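PDB 6BRM: putative metal-dependent isothiocyanate hydrolase SaxA from Pectobacterium carotovorum, which probably hydrolyses isothiocyanates, the reactive defence compounds of plants, at a site of two zinc ions in a metallo-beta-lactamase fold. Local coordinates for residues 169-174 with 181-186; 207-212 with 242-247. All blocks are in the same frame, centred on the assembly; numbering follows the deposited sequence.

In the fold
One contact lays a helix on a mixed sheet of the metallo-beta-lactamase fold; the other ties a neighbouring helix to a loop entering it. They lie in series along the chain: contact 1 (169-174 with 181-186) closes before contact 2 (207-212 with 242-247) opens. Their centres are about 13 Å apart, on the same side of the chain's centre. Contact 1 sets helix 169-178 on strand 182-186; contact 2 joins helix 203-211 to the loop leading into strand 248-249, farther across the same sheet. The helices themselves meet, Y171 packing on T208 and V172 on M211, which makes the two contacts neighbours in one layer. Both also touch the second subunit, so this layer takes part in the dimer.

Contact 1. Residues 169-174 with 181-186; sequences KPYVKS and EIVVLN
The Y171 ring reaches from the helix towards V183 and L185 on the strand, and all packing between 169-174 and 181-186 is gathered at its phenol end. Its OH lies 3.2 Å from CD2 of L185 and 3.5 Å from CG1 of V183. V183 comes to the ring edge, near the ring plane, from the opposite direction. The L185 chain instead crosses the tyrosine at about a right angle, its CD2 standing obliquely to the ring, 4.1 Å from CZ. With CG anti to the backbone N (chi1 173°), the tyrosine carries its ring across to the sheet. The three residues are buried, and the ring also packs on A162 and meets W167 edge-to-face.

This is the helix-on-sheet packing of a beta-alpha-beta unit, in which helix 169-178 connects the parallel neighbours 159-163 and 182-186 of one mixed sheet.

No hydrogen bond joins the two segments; polar groups find partners within the helix, on neighbouring strands, near the metal centre or on the second subunit. S174 OG donates to O of P170 at 2.7 Å, with a C=O...donor angle of 166°, nearly in line with the carbonyl. Past L185 the strand approaches the metal centre: N186 ND2 is hydrogen-bonded to OD1 of D164, an aspartate that binds both zinc ions. On the helix, K169 NZ forms a salt bridge with D125 of the second subunit.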
loop_
_atom_site.group_PDB
_atom_site.type_symbol
_atom_site.label_atom_id
_atom_site.label_comp_id
_atom_site.label_asym_id
_atom_site.label_seq_id
_atom_site.Cartn_x
_atom_site.Cartn_y
_atom_site.Cartn_z
ATOM N N LYS B 169 2.743 1.226 -4.995
ATOM C CA LYS B 169 1.621 1.383 -5.950
ATOM C C LYS B 169 0.457 2.248 -5.429
ATOM O O LYS B 169 -0.233 2.870 -6.238
ATOM C CB LYS B 169 1.131 0.027 -6.512
ATOM C CG LYS B 169 -0.261 -0.448 -6.097
ATOM C CD LYS B 169 -0.569 -1.789 -6.740
ATOM C CE LYS B 169 -1.993 -2.235 -6.462
ATOM N NZ LYS B 169 -2.288 -2.392 -5.015
ATOM N N PRO B 170 0.229 2.300 -4.097
ATOM C CA PRO B 170 -0.734 3.289 -3.585
ATOM C C PRO B 170 -0.402 4.747 -3.937
ATOM O O PRO B 170 -1.311 5.583 -4.023
ATOM C CB PRO B 170 -0.677 3.070 -2.073
ATOM C CG PRO B 170 -0.368 1.626 -1.938
ATOM C CD PRO B 170 0.631 1.361 -3.032
ATOM N N TYR B 171 0.885 5.041 -4.124
ATOM C CA TYR B 171 1.308 6.337 -4.639
ATOM C C TYR B 171 0.969 6.483 -6.131
ATOM O O TYR B 171 0.489 7.529 -6.554
ATOM C CB TYR B 171 2.810 6.556 -4.395
ATOM C CG TYR B 171 3.327 7.802 -5.054
ATOM C CD1 TYR B 171 3.078 9.051 -4.497
ATOM C CD2 TYR B 171 4.028 7.739 -6.253
ATOM C CE1 TYR B 171 3.530 10.208 -5.106
ATOM C CE2 TYR B 171 4.485 8.889 -6.873
ATOM C CZ TYR B 171 4.233 10.121 -6.292
ATOM O OH TYR B 171 4.664 11.278 -6.874
ATOM N N VAL B 172 1.228 5.440 -6.916
ATOM C CA VAL B 172 0.937 5.446 -8.360
ATOM C C VAL B 172 -0.563 5.565 -8.632
ATOM O O VAL B 172 -0.975 6.358 -9.481
ATOM C CB VAL B 172 1.501 4.189 -9.074
ATOM C CG1 VAL B 172 1.118 4.172 -10.557
ATOM C CG2 VAL B 172 3.013 4.130 -8.919
ATOM N N LYS B 173 -1.368 4.778 -7.919
ATOM C CA LYS B 173 -2.835 4.847 -8.038
ATOM C C LYS B 173 -3.431 6.206 -7.653
ATOM O O LYS B 173 -4.481 6.588 -8.173
ATOM C CB LYS B 173 -3.504 3.747 -7.205
ATOM C CG LYS B 173 -3.327 2.351 -7.779
ATOM C CD LYS B 173 -3.889 1.281 -6.855
ATOM C CE LYS B 173 -5.411 1.277 -6.820
ATOM N NZ LYS B 173 -5.936 0.212 -5.918
ATOM N N SER B 174 -2.773 6.920 -6.737
ATOM C CA SER B 174 -3.191 8.273 -6.356
ATOM C C SER B 174 -2.943 9.291 -7.469
ATOM O O SER B 174 -3.759 10.183 -7.680
ATOM C CB SER B 174 -2.486 8.710 -5.076
ATOM O OG SER B 174 -2.794 7.819 -4.023
ATOM N N GLU B 181 -2.198 18.425 -10.926
ATOM C CA GLU B 181 -1.305 19.308 -11.684
ATOM C C GLU B 181 -0.035 19.634 -10.878
ATOM O O GLU B 181 1.007 19.933 -11.458
ATOM C CB GLU B 181 -2.019 20.606 -12.100
ATOM C CG GLU B 181 -3.171 20.416 -13.087
ATOM C CD GLU B 181 -4.546 20.467 -12.433
ATOM O OE1 GLU B 181 -5.083 21.582 -12.251
ATOM O OE2 GLU B 181 -5.099 19.392 -12.113
ATOM N N ILE B 182 -0.137 19.576 -9.548
ATOM C CA ILE B 182 0.984 19.828 -8.638
ATOM C C ILE B 182 1.182 18.624 -7.715
ATOM O O ILE B 182 0.260 18.230 -6.998
ATOM C CB ILE B 182 0.725 21.078 -7.766
ATOM C CG1 ILE B 182 0.477 22.316 -8.643
ATOM C CG2 ILE B 182 1.894 21.336 -6.816
ATOM C CD1 ILE B 182 -0.301 23.401 -7.936
ATOM N N VAL B 183 2.387 18.056 -7.731
ATOM C CA VAL B 183 2.759 16.954 -6.840
ATOM C C VAL B 183 3.957 17.394 -5.998
ATOM O O VAL B 183 5.051 17.576 -6.532
ATOM C CB VAL B 183 3.098 15.671 -7.635
ATOM C CG1 VAL B 183 3.308 14.489 -6.698
ATOM C CG2 VAL B 183 1.982 15.344 -8.618
ATOM N N VAL B 184 3.742 17.568 -4.691
ATOM C CA VAL B 184 4.804 17.969 -3.761
ATOM C C VAL B 184 5.450 16.713 -3.164
ATOM O O VAL B 184 4.794 15.964 -2.434
ATOM C CB VAL B 184 4.273 18.876 -2.623
ATOM C CG1 VAL B 184 5.429 19.434 -1.794
ATOM C CG2 VAL B 184 3.428 20.011 -3.181
ATOM N N LEU B 185 6.728 16.490 -3.478
ATOM C CA LEU B 185 7.469 15.314 -3.008
ATOM C C LEU B 185 8.448 15.665 -1.892
ATOM O O LEU B 185 9.009 16.767 -1.867
ATOM C CB LEU B 185 8.251 14.680 -4.157
ATOM C CG LEU B 185 7.499 14.377 -5.450
ATOM C CD1 LEU B 185 8.450 13.745 -6.449
ATOM C CD2 LEU B 185 6.300 13.479 -5.209
ATOM N N ASN B 186 8.641 14.709 -0.983
ATOM C CA ASN B 186 9.652 14.792 0.070
ATOM C C ASN B 186 10.918 14.090 -0.420
ATOM O O ASN B 186 11.104 12.893 -0.190
ATOM C CB ASN B 186 9.123 14.155 1.360
ATOM C CG ASN B 186 7.992 14.957 1.988
ATOM O OD1 ASN B 186 7.547 15.973 1.446
ATOM N ND2 ASN B 186 7.525 14.505 3.145
#

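Contact 2. Residues 207-212 with 242-247; sequences RTLKML and HGIEDK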
loop_
_atom_site.group_PDB
_atom_site.type_symbol
_atom_site.label_atom_id
_atom_site.label_comp_id
_atom_site.label_asym_id
_atom_site.label_seq_id
_atom_site.Cartn_x
_atom_site.Cartn_y
_atom_site.Cartn_z
ATOM N N ARG B 207 10.396 9.276 -12.504
ATOM C CA ARG B 207 9.389 8.217 -12.623
ATOM C C ARG B 207 7.941 8.715 -12.510
ATOM O O ARG B 207 7.042 8.148 -13.137
ATOM C CB ARG B 207 9.657 7.124 -11.584
ATOM C CG ARG B 207 10.804 6.198 -11.958
ATOM C CD ARG B 207 11.359 5.454 -10.753
ATOM N NE ARG B 207 12.219 4.341 -11.151
ATOM C CZ ARG B 207 13.443 4.480 -11.652
ATOM N NH1 ARG B 207 13.962 5.687 -11.825
ATOM N NH2 ARG B 207 14.148 3.406 -11.984
ATOM N N THR B 208 7.722 9.764 -11.714
ATOM C CA THR B 208 6.410 10.434 -11.631
ATOM C C THR B 208 6.058 11.177 -12.913
ATOM O O THR B 208 4.941 11.062 -13.420
ATOM C CB THR B 208 6.367 11.495 -10.510
ATOM O OG1 THR B 208 7.487 12.380 -10.628
ATOM C CG2 THR B 208 6.391 10.854 -9.170
ATOM N N LEU B 209 7.023 11.943 -13.417
ATOM C CA LEU B 209 6.811 12.812 -14.576
ATOM C C LEU B 209 6.627 12.007 -15.874
ATOM O O LEU B 209 5.975 12.477 -16.803
ATOM C CB LEU B 209 7.960 13.829 -14.707
ATOM C CG LEU B 209 7.585 15.271 -15.065
ATOM C CD1 LEU B 209 6.727 15.916 -13.984
ATOM C CD2 LEU B 209 8.846 16.090 -15.299
ATOM N N LYS B 210 7.205 10.807 -15.938
ATOM C CA LYS B 210 6.897 9.854 -17.016
ATOM C C LYS B 210 5.437 9.405 -16.942
ATOM O O LYS B 210 4.753 9.331 -17.960
ATOM C CB LYS B 210 7.825 8.632 -16.960
ATOM C CG LYS B 210 9.232 8.913 -17.463
ATOM C CD LYS B 210 10.176 7.753 -17.193
ATOM C CE LYS B 210 11.566 8.041 -17.737
ATOM N NZ LYS B 210 12.604 7.154 -17.140
ATOM N N MET B 211 4.980 9.110 -15.726
ATOM C CA MET B 211 3.591 8.714 -15.464
ATOM C C MET B 211 2.617 9.852 -15.780
ATOM O O MET B 211 1.600 9.637 -16.443
ATOM C CB MET B 211 3.421 8.301 -13.989
ATOM C CG MET B 211 2.389 7.209 -13.737
ATOM S SD MET B 211 3.135 5.586 -13.460
ATOM C CE MET B 211 4.135 5.400 -14.933
ATOM N N LEU B 212 2.952 11.055 -15.314
ATOM C CA LEU B 212 2.055 12.210 -15.353
ATOM C C LEU B 212 2.794 13.461 -15.881
ATOM O O LEU B 212 3.131 14.364 -15.109
ATOM C CB LEU B 212 1.493 12.431 -13.942
ATOM C CG LEU B 212 0.218 13.256 -13.778
ATOM C CD1 LEU B 212 -0.986 12.552 -14.391
ATOM C CD2 LEU B 212 -0.021 13.516 -12.299
ATOM N N HIS B 242 18.044 15.085 -17.592
ATOM C CA HIS B 242 16.926 14.402 -18.265
ATOM C C HIS B 242 15.918 15.344 -18.949
ATOM O O HIS B 242 14.829 14.912 -19.337
ATOM C CB HIS B 242 16.215 13.481 -17.268
ATOM C CG HIS B 242 17.086 12.385 -16.740
ATOM N ND1 HIS B 242 18.008 12.585 -15.736
ATOM C CD2 HIS B 242 17.186 11.079 -17.087
ATOM C CE1 HIS B 242 18.635 11.449 -15.484
ATOM N NE2 HIS B 242 18.153 10.520 -16.289
ATOM N N GLY B 243 16.281 16.619 -19.109
ATOM C CA GLY B 243 15.466 17.578 -19.858
ATOM C C GLY B 243 14.162 17.980 -19.190
ATOM O O GLY B 243 13.173 18.245 -19.875
ATOM N N ILE B 244 14.167 18.038 -17.859
ATOM C CA ILE B 244 12.971 18.374 -17.076
ATOM C C ILE B 244 13.182 19.566 -16.133
ATOM O O ILE B 244 12.347 19.813 -15.264
ATOM C CB ILE B 244 12.460 17.141 -16.281
ATOM C CG1 ILE B 244 13.463 16.706 -15.201
ATOM C CG2 ILE B 244 12.176 15.986 -17.235
ATOM C CD1 ILE B 244 12.992 15.541 -14.356
ATOM N N GLU B 245 14.272 20.312 -16.326
ATOM C CA GLU B 245 14.669 21.399 -15.411
ATOM C C GLU B 245 13.558 22.396 -15.047
ATOM O O GLU B 245 13.419 22.752 -13.879
ATOM C CB GLU B 245 15.926 22.142 -15.920
ATOM C CG GLU B 245 15.798 22.965 -17.209
ATOM C CD GLU B 245 15.822 22.143 -18.492
ATOM O OE1 GLU B 245 16.500 21.091 -18.537
ATOM O OE2 GLU B 245 15.161 22.556 -19.470
ATOM N N ASP B 246 12.762 22.809 -16.034
ATOM C CA ASP B 246 11.689 23.804 -15.816
ATOM C C ASP B 246 10.352 23.226 -15.317
ATOM O O ASP B 246 9.417 23.985 -15.045
ATOM C CB ASP B 246 11.477 24.687 -17.067
ATOM C CG ASP B 246 11.046 23.899 -18.298
ATOM O OD1 ASP B 246 11.265 22.667 -18.345
ATOM O OD2 ASP B 246 10.504 24.525 -19.233
ATOM N N LYS B 247 10.265 21.898 -15.198
ATOM C CA LYS B 247 9.127 21.224 -14.552
ATOM C C LYS B 247 9.397 20.789 -13.102
ATOM O O LYS B 247 8.452 20.468 -12.380
ATOM C CB LYS B 247 8.677 20.014 -15.379
ATOM C CG LYS B 247 7.798 20.380 -16.560
ATOM C CD LYS B 247 7.257 19.146 -17.265
ATOM C CE LYS B 247 6.077 19.497 -18.159
ATOM N NZ LYS B 247 4.839 19.818 -17.387
#
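One methyl group of L209, CD2, makes every close approach, touching I244 on one side and K247 at roughly a right angle to it. It is 3.9 Å from both CB and CG2 of I244, and the two side chains run past each other in opposite directions. The same CD2 meets the aliphatic part of K247, 3.9 Å from its CB and 4.0 Å from its CD, so the lysine serves here as a hydrocarbon wall. No hydrogen bond links 207-212 with 242-247.

Farther out, a backbone bond within the loop, K247 N to O of I244 at 2.9 Å, closes a turn that spans the two partners. The chain of K247 bends at its last torsion (chi4 -72°), and NZ is hydrogen-bonded to O of P213 and weakly to O of A215. Its charged end is thus tied to the chain that follows helix 203-211. I244 also rests on S239 and L206.

The arrangement joins the last turns of helix 203-211, closed by a 2.7 Å bond from L212 N to T208 O, to the loop that leaves helix 232-241. K247 pairs through its backbone with I217 of strand 216-220, just before strand 248-249, an outermost strand of that sheet within the chain.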